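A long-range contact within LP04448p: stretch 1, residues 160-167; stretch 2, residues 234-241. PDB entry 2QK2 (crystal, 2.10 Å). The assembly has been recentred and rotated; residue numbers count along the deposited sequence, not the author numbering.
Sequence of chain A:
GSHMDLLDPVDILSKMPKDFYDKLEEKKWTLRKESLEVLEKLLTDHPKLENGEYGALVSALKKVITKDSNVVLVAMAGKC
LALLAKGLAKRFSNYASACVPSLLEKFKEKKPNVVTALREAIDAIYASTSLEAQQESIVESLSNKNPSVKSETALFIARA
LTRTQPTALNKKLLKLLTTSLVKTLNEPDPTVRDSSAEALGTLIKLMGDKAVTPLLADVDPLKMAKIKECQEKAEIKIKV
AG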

# COMPACT_ATOMS: atom_id res chain seq x y z
N ALA A 160 1.46 1.04 -7.62
CA ALA A 160 0.02 0.94 -7.87
C ALA A 160 -0.31 1.10 -9.36
O ALA A 160 -1.09 0.33 -9.93
CB ALA A 160 -0.72 2.01 -7.06
N LEU A 161 0.29 2.10 -9.99
CA LEU A 161 0.06 2.38 -11.40
C LEU A 161 0.39 1.20 -12.33
O LEU A 161 -0.27 1.02 -13.35
CB LEU A 161 0.83 3.63 -11.83
CG LEU A 161 0.29 4.95 -11.25
CD1 LEU A 161 1.26 6.09 -11.55
CD2 LEU A 161 -1.08 5.25 -11.85
N THR A 162 1.39 0.40 -11.96
CA THR A 162 1.75 -0.75 -12.78
C THR A 162 0.64 -1.80 -12.78
O THR A 162 0.68 -2.74 -13.58
CB THR A 162 3.05 -1.43 -12.29
OG1 THR A 162 2.81 -2.00 -10.99
CG2 THR A 162 4.20 -0.44 -12.21
N ARG A 163 -0.33 -1.64 -11.89
CA ARG A 163 -1.43 -2.59 -11.80
C ARG A 163 -2.77 -1.87 -11.89
O ARG A 163 -3.75 -2.27 -11.25
CB ARG A 163 -1.36 -3.36 -10.48
CG ARG A 163 -0.08 -4.16 -10.31
CD ARG A 163 -0.00 -4.75 -8.91
NE ARG A 163 1.33 -5.29 -8.63
CZ ARG A 163 1.83 -6.38 -9.19
NH1 ARG A 163 1.11 -7.08 -10.06
NH2 ARG A 163 3.06 -6.78 -8.88
N THR A 164 -2.80 -0.80 -12.67
CA THR A 164 -4.02 -0.02 -12.81
C THR A 164 -4.48 0.06 -14.26
O THR A 164 -3.68 0.15 -15.18
CB THR A 164 -3.80 1.41 -12.27
OG1 THR A 164 -3.33 1.34 -10.92
CG2 THR A 164 -5.10 2.20 -12.30
N GLN A 165 -5.80 -0.00 -14.46
CA GLN A 165 -6.37 0.09 -15.80
C GLN A 165 -6.34 1.56 -16.21
O GLN A 165 -6.69 2.45 -15.43
CB GLN A 165 -7.82 -0.40 -15.80
CG GLN A 165 -7.99 -1.90 -15.72
CD GLN A 165 -7.33 -2.62 -16.88
OE1 GLN A 165 -7.48 -2.22 -18.03
NE2 GLN A 165 -6.60 -3.68 -16.58
N PRO A 166 -5.92 1.85 -17.45
CA PRO A 166 -5.87 3.24 -17.90
C PRO A 166 -7.22 3.93 -17.72
O PRO A 166 -7.28 5.11 -17.38
CB PRO A 166 -5.47 3.11 -19.37
CG PRO A 166 -4.58 1.90 -19.36
CD PRO A 166 -5.37 0.94 -18.48
N THR A 167 -8.31 3.18 -17.92
CA THR A 167 -9.65 3.75 -17.78
C THR A 167 -10.02 4.08 -16.34
O THR A 167 -11.09 4.65 -16.09
CB THR A 167 -10.73 2.81 -18.37
OG1 THR A 167 -10.66 1.53 -17.71
CG2 THR A 167 -10.52 2.62 -19.86
N ALA A 234 9.75 1.35 -16.30
CA ALA A 234 8.44 0.99 -15.76
C ALA A 234 7.81 -0.15 -16.57
O ALA A 234 7.88 -0.15 -17.80
CB ALA A 234 7.52 2.20 -15.77
N GLU A 235 7.20 -1.10 -15.87
CA GLU A 235 6.54 -2.23 -16.51
C GLU A 235 5.07 -2.28 -16.11
O GLU A 235 4.75 -2.55 -14.96
CB GLU A 235 7.20 -3.55 -16.10
CG GLU A 235 8.67 -3.67 -16.45
CD GLU A 235 9.23 -5.04 -16.09
OE1 GLU A 235 9.16 -5.42 -14.90
OE2 GLU A 235 9.75 -5.73 -17.00
N ILE A 236 4.18 -2.02 -17.06
CA ILE A 236 2.75 -2.05 -16.77
C ILE A 236 2.30 -3.51 -16.82
O ILE A 236 2.21 -4.11 -17.89
CB ILE A 236 1.94 -1.23 -17.79
CG1 ILE A 236 2.46 0.21 -17.81
CG2 ILE A 236 0.46 -1.28 -17.43
CD1 ILE A 236 2.49 0.88 -16.44
N LYS A 237 2.03 -4.06 -15.65
CA LYS A 237 1.64 -5.45 -15.51
C LYS A 237 0.19 -5.78 -15.85
O LYS A 237 -0.20 -6.94 -15.81
CB LYS A 237 1.95 -5.91 -14.09
CG LYS A 237 3.41 -5.71 -13.72
CD LYS A 237 3.61 -5.68 -12.21
CE LYS A 237 5.09 -5.48 -11.87
NZ LYS A 237 5.68 -4.26 -12.52
N ILE A 238 -0.61 -4.78 -16.21
CA ILE A 238 -2.00 -5.05 -16.54
C ILE A 238 -2.30 -5.09 -18.03
O ILE A 238 -1.43 -4.84 -18.87
CB ILE A 238 -2.95 -4.02 -15.86
CG1 ILE A 238 -2.58 -2.59 -16.28
CG2 ILE A 238 -2.88 -4.16 -14.36
CD1 ILE A 238 -3.08 -2.19 -17.66
N LYS A 239 -3.55 -5.42 -18.35
CA LYS A 239 -4.03 -5.49 -19.73
C LYS A 239 -5.19 -4.50 -19.87
O LYS A 239 -6.20 -4.63 -19.19
CB LYS A 239 -4.53 -6.89 -20.05
CG LYS A 239 -5.21 -7.03 -21.41
CD LYS A 239 -4.24 -6.82 -22.55
CE LYS A 239 -4.93 -7.01 -23.89
NZ LYS A 239 -3.98 -6.89 -25.03
N VAL A 240 -5.03 -3.53 -20.76
CA VAL A 240 -6.07 -2.53 -20.97
C VAL A 240 -7.40 -3.15 -21.40
O VAL A 240 -8.23 -3.51 -20.55
CB VAL A 240 -5.63 -1.50 -22.04
CG1 VAL A 240 -6.66 -0.37 -22.13
CG2 VAL A 240 -4.26 -0.94 -21.69
N ALA A 241 -7.61 -3.28 -22.71
CA ALA A 241 -8.83 -3.86 -23.26
C ALA A 241 -10.01 -2.90 -23.07
O ALA A 241 -10.62 -2.52 -24.10
CB ALA A 241 -9.14 -5.20 -22.60

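Stretch 2 has no regular helix or strand, yet it runs alongside stretch 1 in register: the CA atoms of Thr 162 and Ile 236 lie 4.3 Å apart, those of Arg 163 and Ile 238 5.4 Å, and those of Gln 165 and Val 240 5.8 Å. The summed buried surface is 534 Å², and two hydrogen bonds cross it.

Ala 234, the first residue to leave helical phi/psi, contributes almost nothing. Contact starts with the backbone of Glu 235, whose O lies 3.4 Å from Thr 162 CB; its side chain leads away from stretch 1, which suits a carboxylate at an exposed position. The same carbonyl accepts a hydrogen bond from Lys 237 NZ at 3.1 Å, so it is both packed against the threonine and satisfied within its own stretch.

Ile 236 points sideways at CB, but with chi1 and chi2 both m its end comes nearer, and CD1 reaches 4.1 Å from Leu 161 O. Its own CA sits close to that of Thr 162. Thr 162 is buried and loses 88 Å² to stretch 2, the largest share of any residue here; its OG1 is hydrogen-bonded to a residue just outside the stretches, so the hydroxyl is satisfied in its buried place.

At Lys 237 the backbones are joined directly. Its N donates to Thr 162 O at 2.8 Å, with an N-H...O angle of 132°, so the bond is short but noticeably bent. The CB points toward stretch 1, and chi4 in p accompanies the return of NZ to Glu 235 O, which leaves NZ 3.9 Å from Thr 162 CB. Lys 237 CD meanwhile lies over one face of the Arg 163 guanidinium, 3.5 Å from NH2. The contact is made by a methylene, not by the lysine charge; CD thus lies over one face of the guanidinium while NZ bonds to Glu 235 O.

Ile 238 gives up 77 Å², the most in stretch 2, and its CB points toward stretch 1. Its branches separate: CG2 approaches Arg 163 CA at 3.3 Å, whereas CG1 lies 3.2 Å from Thr 164 O and CD1 extends to 4.0 Å from Pro 166 CD. A branched aliphatic side chain can therefore touch Arg 163, Thr 164 and Pro 166 at once. Thr 164 itself turns its CB away, its OG1 bonding to Ala 160 O at 2.6 Å.

Lys 239 also points away, leaving its backbone to act. Gln 165 NE2 donates to Lys 239 O at 2.8 Å with an angle of 144°; chi1 and chi2 in m bring the amide end nearer to stretch 2. NE2 also packs 3.7 Å from Ile 238 CB.

Val 240 closes the contact with CG2 at 3.7 Å from Pro 166 CG, an apolar pairing that matches a compact ring to a short branched side chain. Its O lies 2.9 Å from Gln 165 OE1, but both atoms are acceptors, so this proximity is no hydrogen bond. High B factors from Lys 239 onward warrant caution about these last distances.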